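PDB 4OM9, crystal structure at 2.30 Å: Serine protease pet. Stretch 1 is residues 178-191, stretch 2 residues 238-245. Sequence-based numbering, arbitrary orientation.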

# COMPACT_ATOMS: atom_id res chain seq x y z
N ILE A 178 20.26 -30.78 -9.31
CA ILE A 178 20.19 -32.23 -9.48
C ILE A 178 21.51 -32.83 -9.98
O ILE A 178 21.99 -32.49 -11.05
CB ILE A 178 19.08 -32.66 -10.46
CG1 ILE A 178 17.72 -32.12 -10.01
CG2 ILE A 178 19.05 -34.19 -10.61
CD1 ILE A 178 16.55 -32.79 -10.70
N THR A 179 22.05 -33.78 -9.20
CA THR A 179 23.33 -34.42 -9.48
C THR A 179 23.18 -35.79 -10.16
O THR A 179 24.11 -36.27 -10.79
CB THR A 179 24.16 -34.61 -8.18
OG1 THR A 179 23.35 -35.25 -7.19
CG2 THR A 179 24.61 -33.25 -7.63
N ASN A 180 22.01 -36.40 -10.04
CA ASN A 180 21.69 -37.61 -10.81
C ASN A 180 20.19 -37.79 -10.99
O ASN A 180 19.47 -38.14 -10.05
CB ASN A 180 22.28 -38.86 -10.13
CG ASN A 180 22.45 -40.03 -11.09
OD1 ASN A 180 21.85 -40.06 -12.17
ND2 ASN A 180 23.29 -41.00 -10.71
N LEU A 181 19.74 -37.57 -12.22
CA LEU A 181 18.36 -37.82 -12.60
C LEU A 181 17.93 -39.26 -12.36
O LEU A 181 16.78 -39.50 -12.07
CB LEU A 181 18.13 -37.47 -14.06
CG LEU A 181 17.78 -36.00 -14.33
CD1 LEU A 181 17.62 -35.76 -15.83
CD2 LEU A 181 16.52 -35.61 -13.55
N ARG A 182 18.84 -40.21 -12.53
CA ARG A 182 18.48 -41.61 -12.36
C ARG A 182 19.53 -42.33 -11.53
O ARG A 182 20.36 -43.08 -12.06
CB ARG A 182 18.31 -42.31 -13.72
CG ARG A 182 17.96 -41.37 -14.89
CD ARG A 182 17.16 -42.05 -16.00
NE ARG A 182 15.75 -42.10 -15.65
CZ ARG A 182 14.80 -41.36 -16.20
NH1 ARG A 182 15.07 -40.51 -17.18
NH2 ARG A 182 13.55 -41.50 -15.79
N ALA A 183 19.48 -42.09 -10.22
CA ALA A 183 20.33 -42.80 -9.27
C ALA A 183 19.80 -44.22 -9.00
O ALA A 183 18.61 -44.41 -8.78
CB ALA A 183 20.42 -42.02 -7.97
N ASN A 184 20.71 -45.19 -9.01
CA ASN A 184 20.36 -46.60 -8.81
C ASN A 184 20.27 -46.97 -7.34
O ASN A 184 21.27 -47.32 -6.72
CB ASN A 184 21.37 -47.51 -9.52
CG ASN A 184 21.14 -48.99 -9.23
OD1 ASN A 184 20.01 -49.49 -9.27
ND2 ASN A 184 22.22 -49.69 -8.93
N THR A 185 19.08 -46.91 -6.78
CA THR A 185 18.94 -47.20 -5.36
C THR A 185 18.11 -48.46 -5.14
O THR A 185 17.53 -49.00 -6.08
CB THR A 185 18.27 -46.06 -4.63
OG1 THR A 185 16.94 -45.90 -5.14
CG2 THR A 185 19.05 -44.77 -4.82
N VAL A 186 18.07 -48.91 -3.90
CA VAL A 186 17.15 -49.97 -3.56
C VAL A 186 15.72 -49.44 -3.67
O VAL A 186 15.36 -48.43 -3.05
CB VAL A 186 17.41 -50.52 -2.15
CG1 VAL A 186 17.69 -49.40 -1.18
CG2 VAL A 186 16.24 -51.35 -1.69
N GLY A 187 14.92 -50.12 -4.48
CA GLY A 187 13.54 -49.74 -4.68
C GLY A 187 13.31 -49.35 -6.12
O GLY A 187 12.21 -49.53 -6.65
N GLY A 188 14.34 -48.80 -6.76
CA GLY A 188 14.22 -48.34 -8.13
C GLY A 188 14.96 -47.02 -8.35
O GLY A 188 15.59 -46.49 -7.43
N ASN A 189 14.89 -46.50 -9.57
CA ASN A 189 15.56 -45.26 -9.91
C ASN A 189 15.00 -44.02 -9.19
O ASN A 189 13.78 -43.84 -9.11
CB ASN A 189 15.50 -45.05 -11.42
CG ASN A 189 16.56 -45.85 -12.14
OD1 ASN A 189 17.37 -46.54 -11.51
ND2 ASN A 189 16.57 -45.77 -13.47
N LYS A 190 15.90 -43.18 -8.67
CA LYS A 190 15.51 -42.01 -7.90
C LYS A 190 16.36 -40.79 -8.24
O LYS A 190 17.54 -40.90 -8.54
CB LYS A 190 15.61 -42.29 -6.40
CG LYS A 190 14.56 -43.27 -5.84
CD LYS A 190 14.67 -43.35 -4.32
CE LYS A 190 13.64 -44.28 -3.73
NZ LYS A 190 13.82 -45.68 -4.24
N VAL A 191 15.75 -39.62 -8.16
CA VAL A 191 16.45 -38.39 -8.45
C VAL A 191 17.31 -38.00 -7.26
O VAL A 191 16.88 -38.09 -6.11
CB VAL A 191 15.48 -37.27 -8.82
CG1 VAL A 191 16.19 -35.91 -8.89
CG2 VAL A 191 14.82 -37.59 -10.14
N GLN A 238 26.18 -33.67 1.16
CA GLN A 238 25.05 -34.55 1.44
C GLN A 238 24.16 -34.65 0.22
O GLN A 238 23.85 -33.65 -0.42
CB GLN A 238 24.23 -34.04 2.63
CG GLN A 238 23.02 -34.90 3.01
CD GLN A 238 21.92 -34.10 3.71
OE1 GLN A 238 21.31 -33.23 3.10
NE2 GLN A 238 21.68 -34.39 4.99
N LYS A 239 23.80 -35.87 -0.14
CA LYS A 239 22.92 -36.08 -1.27
C LYS A 239 21.51 -36.37 -0.75
O LYS A 239 21.34 -37.01 0.31
CB LYS A 239 23.44 -37.24 -2.13
CG LYS A 239 24.83 -37.05 -2.72
CD LYS A 239 24.78 -36.15 -3.96
CE LYS A 239 26.12 -35.96 -4.66
NZ LYS A 239 27.12 -35.29 -3.79
N THR A 240 20.50 -35.93 -1.49
CA THR A 240 19.13 -36.30 -1.16
C THR A 240 18.46 -37.05 -2.32
O THR A 240 18.62 -36.70 -3.48
CB THR A 240 18.29 -35.07 -0.79
OG1 THR A 240 18.89 -34.41 0.33
CG2 THR A 240 16.88 -35.49 -0.41
N TYR A 241 17.70 -38.08 -1.99
CA TYR A 241 17.01 -38.81 -3.03
C TYR A 241 15.53 -38.50 -3.02
O TYR A 241 14.90 -38.47 -1.96
CB TYR A 241 17.27 -40.32 -2.88
CG TYR A 241 18.74 -40.60 -2.93
CD1 TYR A 241 19.54 -40.38 -1.82
CD2 TYR A 241 19.34 -41.01 -4.11
CE1 TYR A 241 20.89 -40.60 -1.86
CE2 TYR A 241 20.70 -41.23 -4.16
CZ TYR A 241 21.46 -41.03 -3.02
OH TYR A 241 22.82 -41.23 -3.03
N VAL A 242 15.00 -38.24 -4.21
CA VAL A 242 13.60 -37.97 -4.39
C VAL A 242 12.90 -39.10 -5.15
O VAL A 242 13.32 -39.47 -6.25
CB VAL A 242 13.38 -36.68 -5.16
CG1 VAL A 242 11.90 -36.29 -5.10
CG2 VAL A 242 14.27 -35.56 -4.60
N THR A 243 11.84 -39.63 -4.55
CA THR A 243 10.95 -40.54 -5.26
C THR A 243 10.19 -39.75 -6.31
O THR A 243 9.43 -38.86 -5.97
CB THR A 243 9.97 -41.24 -4.30
OG1 THR A 243 10.71 -42.13 -3.45
CG2 THR A 243 8.91 -42.03 -5.06
N PRO A 244 10.43 -40.06 -7.59
CA PRO A 244 9.80 -39.33 -8.69
C PRO A 244 8.29 -39.46 -8.65
O PRO A 244 7.80 -40.59 -8.46
CB PRO A 244 10.37 -40.01 -9.94
CG PRO A 244 11.61 -40.72 -9.46
CD PRO A 244 11.29 -41.15 -8.07
N PHE A 245 7.57 -38.36 -8.82
CA PHE A 245 6.11 -38.42 -8.81
C PHE A 245 5.57 -39.47 -9.78
O PHE A 245 6.01 -39.54 -10.93
CB PHE A 245 5.48 -37.07 -9.16
CG PHE A 245 4.00 -37.17 -9.44
CD1 PHE A 245 3.09 -37.22 -8.40
CD2 PHE A 245 3.53 -37.27 -10.74
CE1 PHE A 245 1.73 -37.34 -8.65
CE2 PHE A 245 2.18 -37.38 -11.00
CZ PHE A 245 1.28 -37.41 -9.95

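The two stretches meet through a short piece of antiparallel sheet. The strand that includes Lys190 and Val191 runs beside strand 239-244, and the one bridge between them pairs Val191 with Val242. It is a hydrogen-bonded pair, with both backbone groups of each residue used. Val242 N donates to Val191 O at 2.7 Å, short and nearly straight. Val191 N donates to Val242 O at 3.1 Å, with a more bent angle of 147°. The strand directions differ by 117°, so the strands diverge from a true antiparallel course.

Val191 O takes a second, softer contact. Tyr241 CA lies 3.2 Å from Val191 O, and its hydrogen points toward that oxygen. Thr240 O lies 3.4 Å from Val191 O, but both are acceptors and no bond forms.

Val191 and Val242 put their side chains on the same face of the sheet. Val191 CB and Val242 CB are 4.3 Å apart, an apolar contact beside the two hydrogen bonds.

Within stretch 1 the chain folds back on itself. Ala183 N donates to Lys190 O at 2.8 Å, and Lys190 N donates to Ala183 O at 3.0 Å. This pairing spends the backbone polar groups of Lys190 inside its own hairpin, while those of Val191 serve stretch 2. At the turn, Gly188 N donates to Thr185 O at 3.3 Å. The backbone angles of Gly187 and Gly188 would jam a CB against the preceding carbonyl.

Tyr241 covers part of this hairpin. Ala183 CB sits at the ring edge, 3.9 Å from Tyr241 CE2. Thr185 CG2 approaches Tyr241 CD2 at 3.8 Å. Thr185 turns its methyl to the ring, and its hydroxyl is occupied elsewhere: Thr185 OG1 donates to Gly188 O at 2.7 Å and accepts from Lys190 NZ at 3.3 Å.

Lys190 starts toward stretch 2, but its end leads away. Its aliphatic part packs there: Lys190 CB is 3.6 Å from Val242 O, and Lys190 CD is 4.2 Å from Tyr241 CB. The charged end returns to its own hairpin. Besides the bond to Thr185, Lys190 NZ makes a weak bond to Val186 O at 3.4 Å, and it is also bonded elsewhere in the structure. Lys190 CE is 3.6 Å from Thr243 OG1, whose hydroxyl is bonded elsewhere.

Pro244 closes one end by van der Waals contact, with Pro244 CD 3.8 Å from Asn189 O. Farther off, Thr179 OG1 touches Lys239 CD at 3.6 Å. This is contact with a carbon. Thr179 OG1 and Lys239 NZ each have a hydrogen bond to a residue just outside the stretches.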